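Side-chain contacts in amino acid ABC transporter, binding protein (Thermus thermophilus, PDB 3VV5), which binds the lysine analogue (S)-2-aminoethyl-L-cysteine and probably hands it to an ABC transporter that carries it into the cell: residues Q25-E30 and S35-I40; A70-L75 and M240-Y245. All coordinates share one frame; numbering follows the deposited sequence.

Contact 1. Residues Q25-E30 and S35-I40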
ATOM      1  N   GLN A  25     -22.022  -4.388   7.039  1.00 33.04           N
ATOM      2  CA  GLN A  25     -22.105  -4.470   8.501  1.00 32.76           C
ATOM      3  C   GLN A  25     -20.691  -4.629   9.071  1.00 31.86           C
ATOM      4  O   GLN A  25     -19.844  -5.304   8.465  1.00 32.26           O
ATOM      5  CB  GLN A  25     -22.978  -5.648   8.957  1.00 33.15           C
ATOM      6  CG  GLN A  25     -23.615  -5.442  10.337  1.00 34.78           C
ATOM      7  CD  GLN A  25     -23.341  -6.594  11.313  1.00 37.40           C
ATOM      8  OE1 GLN A  25     -23.395  -7.774  10.946  1.00 38.24           O
ATOM      9  NE2 GLN A  25     -23.055  -6.244  12.571  1.00 36.55           N
ATOM     10  N   VAL A  26     -20.433  -4.004  10.216  1.00 30.14           N
ATOM     11  CA  VAL A  26     -19.176  -4.231  10.940  1.00 28.41           C
ATOM     12  C   VAL A  26     -19.352  -5.541  11.726  1.00 27.54           C
ATOM     13  O   VAL A  26     -20.217  -5.635  12.598  1.00 27.24           O
ATOM     14  CB  VAL A  26     -18.812  -3.038  11.857  1.00 28.83           C
ATOM     15  CG1 VAL A  26     -17.447  -3.243  12.531  1.00 28.56           C
ATOM     16  CG2 VAL A  26     -18.823  -1.727  11.075  1.00 28.97           C
ATOM     17  N   ARG A  27     -18.565  -6.560  11.387  1.00 25.43           N
ATOM     18  CA  ARG A  27     -18.724  -7.876  11.991  1.00 23.89           C
ATOM     19  C   ARG A  27     -17.573  -8.191  12.943  1.00 22.89           C
ATOM     20  O   ARG A  27     -16.414  -7.979  12.618  1.00 21.53           O
ATOM     21  CB  ARG A  27     -18.814  -8.972  10.922  1.00 23.76           C
ATOM     22  CG  ARG A  27     -19.820  -8.747   9.785  1.00 24.18           C
ATOM     23  CD  ARG A  27     -20.034 -10.046   8.980  1.00 25.59           C
ATOM     24  NE  ARG A  27     -18.868 -10.382   8.165  1.00 25.96           N
ATOM     25  CZ  ARG A  27     -18.577 -11.601   7.713  1.00 26.99           C
ATOM     26  NH1 ARG A  27     -17.488 -11.787   6.975  1.00 26.97           N
ATOM     27  NH2 ARG A  27     -19.358 -12.640   7.993  1.00 26.71           N
ATOM     28  N   SER A  28     -17.904  -8.714  14.119  1.00 22.30           N
ATOM     29  CA  SER A  28     -16.888  -9.170  15.062  1.00 21.02           C
ATOM     30  C   SER A  28     -16.262 -10.463  14.550  1.00 20.56           C
ATOM     31  O   SER A  28     -16.823 -11.130  13.671  1.00 19.61           O
ATOM     32  CB  SER A  28     -17.531  -9.441  16.416  1.00 21.26           C
ATOM     33  OG  SER A  28     -18.194 -10.689  16.341  1.00 22.07           O
ATOM     34  N   PHE A  29     -15.124 -10.839  15.134  1.00 20.04           N
ATOM     35  CA  PHE A  29     -14.400 -12.030  14.700  1.00 20.75           C
ATOM     36  C   PHE A  29     -15.233 -13.306  14.831  1.00 21.12           C
ATOM     37  O   PHE A  29     -15.211 -14.172  13.947  1.00 20.44           O
ATOM     38  CB  PHE A  29     -13.084 -12.200  15.473  1.00 20.36           C
ATOM     39  CG  PHE A  29     -12.352 -13.461  15.113  1.00 20.07           C
ATOM     40  CD1 PHE A  29     -11.820 -13.626  13.840  1.00 19.28           C
ATOM     41  CD2 PHE A  29     -12.237 -14.503  16.033  1.00 19.78           C
ATOM     42  CE1 PHE A  29     -11.171 -14.815  13.470  1.00 19.16           C
ATOM     43  CE2 PHE A  29     -11.586 -15.685  15.699  1.00 20.94           C
ATOM     44  CZ  PHE A  29     -11.053 -15.849  14.403  1.00 21.42           C
ATOM     45  N   GLU A  30     -15.922 -13.427  15.964  1.00 22.05           N
ATOM     46  CA  GLU A  30     -16.822 -14.544  16.232  1.00 23.67           C
ATOM     47  C   GLU A  30     -17.916 -14.679  15.130  1.00 23.20           C
ATOM     48  O   GLU A  30     -18.184 -15.780  14.615  1.00 22.90           O
ATOM     49  CB  GLU A  30     -17.398 -14.437  17.669  1.00 24.59           C
ATOM     50  CG  GLU A  30     -17.664 -12.977  18.231  1.00 27.99           C
ATOM     51  CD  GLU A  30     -16.624 -12.482  19.279  1.00 32.71           C
ATOM     52  OE1 GLU A  30     -16.322 -13.219  20.242  1.00 35.18           O
ATOM     53  OE2 GLU A  30     -16.127 -11.345  19.165  1.00 32.40           O
ATOM     54  N   SER A  35     -19.558 -17.586   9.835  1.00 26.34           N
ATOM     55  CA  SER A  35     -19.918 -17.478   8.422  1.00 26.05           C
ATOM     56  C   SER A  35     -18.922 -18.245   7.572  1.00 25.19           C
ATOM     57  O   SER A  35     -19.257 -18.690   6.480  1.00 25.53           O
ATOM     58  CB  SER A  35     -20.050 -16.025   7.968  1.00 25.67           C
ATOM     59  OG  SER A  35     -18.776 -15.442   7.739  1.00 27.46           O
ATOM     60  N   GLY A  36     -17.701 -18.417   8.088  1.00 24.86           N
ATOM     61  CA  GLY A  36     -16.662 -19.174   7.391  1.00 23.30           C
ATOM     62  C   GLY A  36     -15.911 -18.369   6.346  1.00 22.64           C
ATOM     63  O   GLY A  36     -14.948 -18.862   5.767  1.00 22.45           O
ATOM     64  N   GLU A  37     -16.338 -17.131   6.103  1.00 22.01           N
ATOM     65  CA  GLU A  37     -15.661 -16.264   5.115  1.00 21.93           C
ATOM     66  C   GLU A  37     -15.331 -14.881   5.682  1.00 20.55           C
ATOM     67  O   GLU A  37     -16.085 -14.341   6.470  1.00 19.94           O
ATOM     68  CB  GLU A  37     -16.485 -16.119   3.828  1.00 23.37           C
ATOM     69  CG  GLU A  37     -17.963 -15.751   4.047  1.00 27.62           C
ATOM     70  CD  GLU A  37     -18.367 -14.440   3.396  1.00 33.99           C
ATOM     71  OE1 GLU A  37     -19.053 -13.639   4.084  1.00 36.45           O
ATOM     72  OE2 GLU A  37     -18.010 -14.205   2.213  1.00 35.94           O
ATOM     73  N   ILE A  38     -14.190 -14.323   5.269  1.00 19.47           N
ATOM     74  CA  ILE A  38     -13.817 -12.957   5.615  1.00 17.78           C
ATOM     75  C   ILE A  38     -13.659 -12.130   4.322  1.00 17.12           C
ATOM     76  O   ILE A  38     -12.960 -12.536   3.371  1.00 15.88           O
ATOM     77  CB  ILE A  38     -12.534 -12.920   6.495  1.00 17.99           C
ATOM     78  CG1 ILE A  38     -12.307 -11.507   7.068  1.00 18.36           C
ATOM     79  CG2 ILE A  38     -11.289 -13.433   5.715  1.00 17.78           C
ATOM     80  CD1 ILE A  38     -11.478 -11.484   8.318  1.00 19.33           C
ATOM     81  N   ARG A  39     -14.323 -10.981   4.300  1.00 16.52           N
ATOM     82  CA  ARG A  39     -14.271 -10.085   3.151  1.00 16.33           C
ATOM     83  C   ARG A  39     -13.133  -9.106   3.329  1.00 14.89           C
ATOM     84  O   ARG A  39     -13.090  -8.371   4.320  1.00 14.13           O
ATOM     85  CB  ARG A  39     -15.558  -9.284   3.008  1.00 16.95           C
ATOM     86  CG  ARG A  39     -16.883 -10.058   3.090  1.00 22.36           C
ATOM     87  CD  ARG A  39     -17.994  -9.042   2.833  1.00 28.46           C
ATOM     88  NE  ARG A  39     -19.144  -9.182   3.721  1.00 34.55           N
ATOM     89  CZ  ARG A  39     -19.329  -8.505   4.861  1.00 37.06           C
ATOM     90  NH1 ARG A  39     -20.432  -8.725   5.562  1.00 37.62           N
ATOM     91  NH2 ARG A  39     -18.430  -7.625   5.317  1.00 37.18           N
ATOM     92  N   ILE A  40     -12.236  -9.065   2.347  1.00 13.07           N
ATOM     93  CA  ILE A  40     -11.016  -8.260   2.437  1.00 11.76           C
ATOM     94  C   ILE A  40     -10.992  -7.204   1.328  1.00 11.56           C
ATOM     95  O   ILE A  40     -11.104  -7.543   0.151  1.00 10.99           O
ATOM     96  CB  ILE A  40      -9.760  -9.151   2.309  1.00 11.71           C
ATOM     97  CG1 ILE A  40      -9.910 -10.450   3.128  1.00 11.02           C
ATOM     98  CG2 ILE A  40      -8.491  -8.373   2.725  1.00 10.26           C
ATOM     99  CD1 ILE A  40      -8.696 -11.402   2.968  1.00  8.20           C
TER
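Arg-27 reaches from the loop ahead of helix 29-35 to Ser-35 and Glu-37, where that helix gives way to strand 37-42, the first strand of the solute-binding protein fold. Its CB points toward residues 35-40, and CG lies anti to the carbonyl carbon (chi1 -50°), which directs the chain toward Ser-35 and Glu-37. CD comes to 3.7 Å from Arg-39 NH1. Beyond a bend at chi3, NE sits 3.5 Å from the same Arg-39 NH1; both atoms are donors, so they do not bond. CZ lies over one face of the Arg-39 guanidinium, offset toward its rim, with the two planes 37° apart. This meeting of like charges is probably eased by Asp-97, whose OD2 forms a salt bridge with Arg-27 NH1 and accepts a hydrogen bond from the backbone N of Arg-39. NH1 also donates to Glu-37 O at 3.0 Å, meeting the oxygen from outside its carbonyl plane. The charge of Glu-37 acts only at longer range: OE1 is 3.8 Å from NH1 of Arg-27 and stands off the guanidinium plane, so the two charges attract without a hydrogen bond. A leucine in place of Arg-27 would probably leave Glu-37 O and Asp-97 without this donor, and the start of the strand less firmly tied to the loop. At the last atom, NH2, Ser-35 OG lies close to the guanidinium plane and accepts a 2.9 Å bond, while its own hydroxyl is bonded to Ile-32 O.

Contact 2. Residues A70-L75 and M240-Y245; sequences AERLGL and MQDGTY
The guanidinium of Arg-72 meets Asp-242 at its edge, with OD2 of the carboxylate lying close to its plane. The two flat groups are turned only 25° from each other, and the side chains run past one another in opposite directions. A single pair of atoms makes the contact: Arg-72 NH2 stands 3.1 Å from Asp-242 OD2. This is a salt bridge, but the hydrogen bond within it is weak, bent to 126° at the hydrogen. Arg-72 leaves its helix with CG anti to the backbone N (chi1 -176°) and then bends at chi2 to bring NH2 to the acid. The second oxygen of Asp-242 serves a different purpose. OD1 accepts from Thr-244 N at 2.9 Å, an Asx turn that spans Gly-243, the N-cap of helix 244-253, at the junction with helix 226-242. The Asx turn thus fixes the carboxylate more firmly than the weak bond from Arg-72 does. The segment that carries Arg-72 ends in a Schellman motif, in which Gly-74 has positive phi and donates to Glu-71 O while Leu-75 N returns to Ala-70 O at 2.8 Å. Arg-72 NE, for its part, has a long, weak ion pair with Glu-238 OE1 of helix 226-242.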
ATOM      1  N   ALA A  70      -5.973 -15.229   6.765  1.00 13.23           N
ATOM      2  CA  ALA A  70      -7.282 -15.883   6.697  1.00 13.49           C
ATOM      3  C   ALA A  70      -7.186 -17.383   6.994  1.00 13.72           C
ATOM      4  O   ALA A  70      -7.996 -17.938   7.768  1.00 14.93           O
ATOM      5  CB  ALA A  70      -7.925 -15.645   5.328  1.00 12.71           C
ATOM      6  N   GLU A  71      -6.192 -18.032   6.396  1.00 14.06           N
ATOM      7  CA  GLU A  71      -5.988 -19.474   6.558  1.00 13.81           C
ATOM      8  C   GLU A  71      -5.665 -19.866   7.992  1.00 13.35           C
ATOM      9  O   GLU A  71      -6.236 -20.830   8.529  1.00 12.48           O
ATOM     10  CB  GLU A  71      -4.901 -19.964   5.609  1.00 14.50           C
ATOM     11  CG  GLU A  71      -5.397 -20.118   4.173  1.00 16.50           C
ATOM     12  CD  GLU A  71      -4.275 -20.107   3.145  1.00 22.50           C
ATOM     13  OE1 GLU A  71      -3.107 -20.400   3.503  1.00 22.99           O
ATOM     14  OE2 GLU A  71      -4.579 -19.818   1.959  1.00 24.14           O
ATOM     15  N   ARG A  72      -4.772 -19.113   8.621  1.00 12.86           N
ATOM     16  CA  ARG A  72      -4.442 -19.346  10.031  1.00 13.18           C
ATOM     17  C   ARG A  72      -5.651 -19.160  10.952  1.00 14.12           C
ATOM     18  O   ARG A  72      -5.768 -19.856  11.963  1.00 13.88           O
ATOM     19  CB  ARG A  72      -3.280 -18.454  10.482  1.00 13.34           C
ATOM     20  CG  ARG A  72      -2.790 -18.696  11.945  1.00 13.67           C
ATOM     21  CD  ARG A  72      -2.498 -20.178  12.255  1.00 14.58           C
ATOM     22  NE  ARG A  72      -1.875 -20.343  13.569  1.00 15.22           N
ATOM     23  CZ  ARG A  72      -0.572 -20.267  13.775  1.00 13.03           C
ATOM     24  NH1 ARG A  72      -0.079 -20.422  14.985  1.00 16.32           N
ATOM     25  NH2 ARG A  72       0.243 -20.037  12.765  1.00 13.63           N
ATOM     26  N   LEU A  73      -6.550 -18.237  10.600  1.00 13.72           N
ATOM     27  CA  LEU A  73      -7.768 -17.989  11.392  1.00 14.47           C
ATOM     28  C   LEU A  73      -8.937 -18.919  11.043  1.00 15.38           C
ATOM     29  O   LEU A  73      -9.993 -18.846  11.680  1.00 16.08           O
ATOM     30  CB  LEU A  73      -8.217 -16.538  11.250  1.00 13.33           C
ATOM     31  CG  LEU A  73      -7.266 -15.485  11.784  1.00 14.54           C
ATOM     32  CD1 LEU A  73      -7.679 -14.090  11.269  1.00 15.50           C
ATOM     33  CD2 LEU A  73      -7.185 -15.540  13.329  1.00 11.69           C
ATOM     34  N   GLY A  74      -8.735 -19.785  10.052  1.00 16.08           N
ATOM     35  CA  GLY A  74      -9.749 -20.753   9.595  1.00 17.23           C
ATOM     36  C   GLY A  74     -10.866 -20.168   8.741  1.00 18.24           C
ATOM     37  O   GLY A  74     -12.021 -20.613   8.817  1.00 17.93           O
ATOM     38  N   LEU A  75     -10.523 -19.181   7.918  1.00 18.12           N
ATOM     39  CA  LEU A  75     -11.514 -18.421   7.156  1.00 18.69           C
ATOM     40  C   LEU A  75     -11.255 -18.481   5.668  1.00 18.46           C
ATOM     41  O   LEU A  75     -10.113 -18.479   5.237  1.00 18.51           O
ATOM     42  CB  LEU A  75     -11.490 -16.950   7.577  1.00 18.45           C
ATOM     43  CG  LEU A  75     -11.817 -16.652   9.033  1.00 20.69           C
ATOM     44  CD1 LEU A  75     -11.385 -15.218   9.415  1.00 19.81           C
ATOM     45  CD2 LEU A  75     -13.306 -16.894   9.268  1.00 22.48           C
ATOM     46  N   MET A 240       4.757 -14.103  11.626  1.00 17.62           N
ATOM     47  CA  MET A 240       6.128 -13.642  11.767  1.00 19.90           C
ATOM     48  C   MET A 240       6.977 -14.649  12.547  1.00 20.47           C
ATOM     49  O   MET A 240       8.156 -14.840  12.242  1.00 22.48           O
ATOM     50  CB  MET A 240       6.159 -12.264  12.410  1.00 20.30           C
ATOM     51  CG  MET A 240       5.749 -11.167  11.455  1.00 22.43           C
ATOM     52  SD  MET A 240       5.755  -9.588  12.309  1.00 30.32           S
ATOM     53  CE  MET A 240       7.478  -9.169  12.250  1.00 29.17           C
ATOM     54  N   GLN A 241       6.378 -15.309  13.523  1.00 20.86           N
ATOM     55  CA  GLN A 241       7.101 -16.295  14.335  1.00 22.30           C
ATOM     56  C   GLN A 241       7.350 -17.622  13.586  1.00 21.69           C
ATOM     57  O   GLN A 241       8.442 -18.191  13.668  1.00 22.23           O
ATOM     58  CB  GLN A 241       6.382 -16.524  15.682  1.00 23.11           C
ATOM     59  CG  GLN A 241       6.449 -17.972  16.209  1.00 28.96           C
ATOM     60  CD  GLN A 241       6.403 -18.115  17.731  1.00 34.43           C
ATOM     61  OE1 GLN A 241       6.874 -19.120  18.274  1.00 38.36           O
ATOM     62  NE2 GLN A 241       5.830 -17.130  18.422  1.00 37.87           N
ATOM     63  N   ASP A 242       6.358 -18.101  12.838  1.00 20.59           N
ATOM     64  CA  ASP A 242       6.412 -19.462  12.315  1.00 18.73           C
ATOM     65  C   ASP A 242       7.119 -19.621  10.969  1.00 17.86           C
ATOM     66  O   ASP A 242       7.195 -20.732  10.428  1.00 17.20           O
ATOM     67  CB  ASP A 242       5.010 -20.101  12.310  1.00 19.59           C
ATOM     68  CG  ASP A 242       4.102 -19.573  11.195  1.00 17.83           C
ATOM     69  OD1 ASP A 242       4.584 -18.869  10.277  1.00 16.50           O
ATOM     70  OD2 ASP A 242       2.886 -19.885  11.247  1.00 17.55           O
ATOM     71  N   GLY A 243       7.613 -18.509  10.419  1.00 16.35           N
ATOM     72  CA  GLY A 243       8.357 -18.551   9.166  1.00 15.71           C
ATOM     73  C   GLY A 243       7.569 -18.152   7.930  1.00 15.19           C
ATOM     74  O   GLY A 243       8.160 -17.904   6.884  1.00 14.81           O
ATOM     75  N   THR A 244       6.242 -18.110   8.040  1.00 13.78           N
ATOM     76  CA  THR A 244       5.389 -17.769   6.907  1.00 12.68           C
ATOM     77  C   THR A 244       5.669 -16.354   6.407  1.00 12.96           C
ATOM     78  O   THR A 244       5.788 -16.121   5.201  1.00 12.64           O
ATOM     79  CB  THR A 244       3.885 -17.900   7.255  1.00 13.04           C
ATOM     80  OG1 THR A 244       3.528 -19.293   7.295  1.00 11.78           O
ATOM     81  CG2 THR A 244       3.023 -17.200   6.210  1.00 10.62           C
ATOM     82  N   TYR A 245       5.761 -15.413   7.332  1.00 11.96           N
ATOM     83  CA  TYR A 245       6.000 -14.021   6.920  1.00 12.39           C
ATOM     84  C   TYR A 245       7.318 -13.892   6.133  1.00 12.63           C
ATOM     85  O   TYR A 245       7.362 -13.262   5.070  1.00 12.63           O
ATOM     86  CB  TYR A 245       5.998 -13.098   8.127  1.00 11.66           C
ATOM     87  CG  TYR A 245       6.170 -11.659   7.711  1.00 13.23           C
ATOM     88  CD1 TYR A 245       7.429 -11.178   7.361  1.00 14.15           C
ATOM     89  CD2 TYR A 245       5.074 -10.785   7.645  1.00 13.50           C
ATOM     90  CE1 TYR A 245       7.621  -9.881   6.952  1.00 13.67           C
ATOM     91  CE2 TYR A 245       5.263  -9.442   7.235  1.00 12.54           C
ATOM     92  CZ  TYR A 245       6.546  -9.015   6.891  1.00 12.92           C
ATOM     93  OH  TYR A 245       6.804  -7.720   6.471  1.00 11.19           O
TER

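Contact 1 is partly buried and buries 252 Å² between its segments, both sides summed, whereas contact 2 is a surface contact of 53 Å², counted the same way, between two exposed residues. In contact 1 a buried arginine has several polar partners and holds neighbouring parts of the chain together, the loop before helix 29-35 and strand 37-42; contact 2 is one salt bridge between segments far apart in sequence. Their centres lie about 17 Å apart, on the same side of the chain's centre, and apolar side chains join them. Ile-38 CB packs on Leu-75 CD1 at 3.9 Å, and Phe-29 CZ on Leu-73 CD2 at 4.0 Å. Phe-29 and Leu-73 also both touch helix 226-242, which leads to Asp-242.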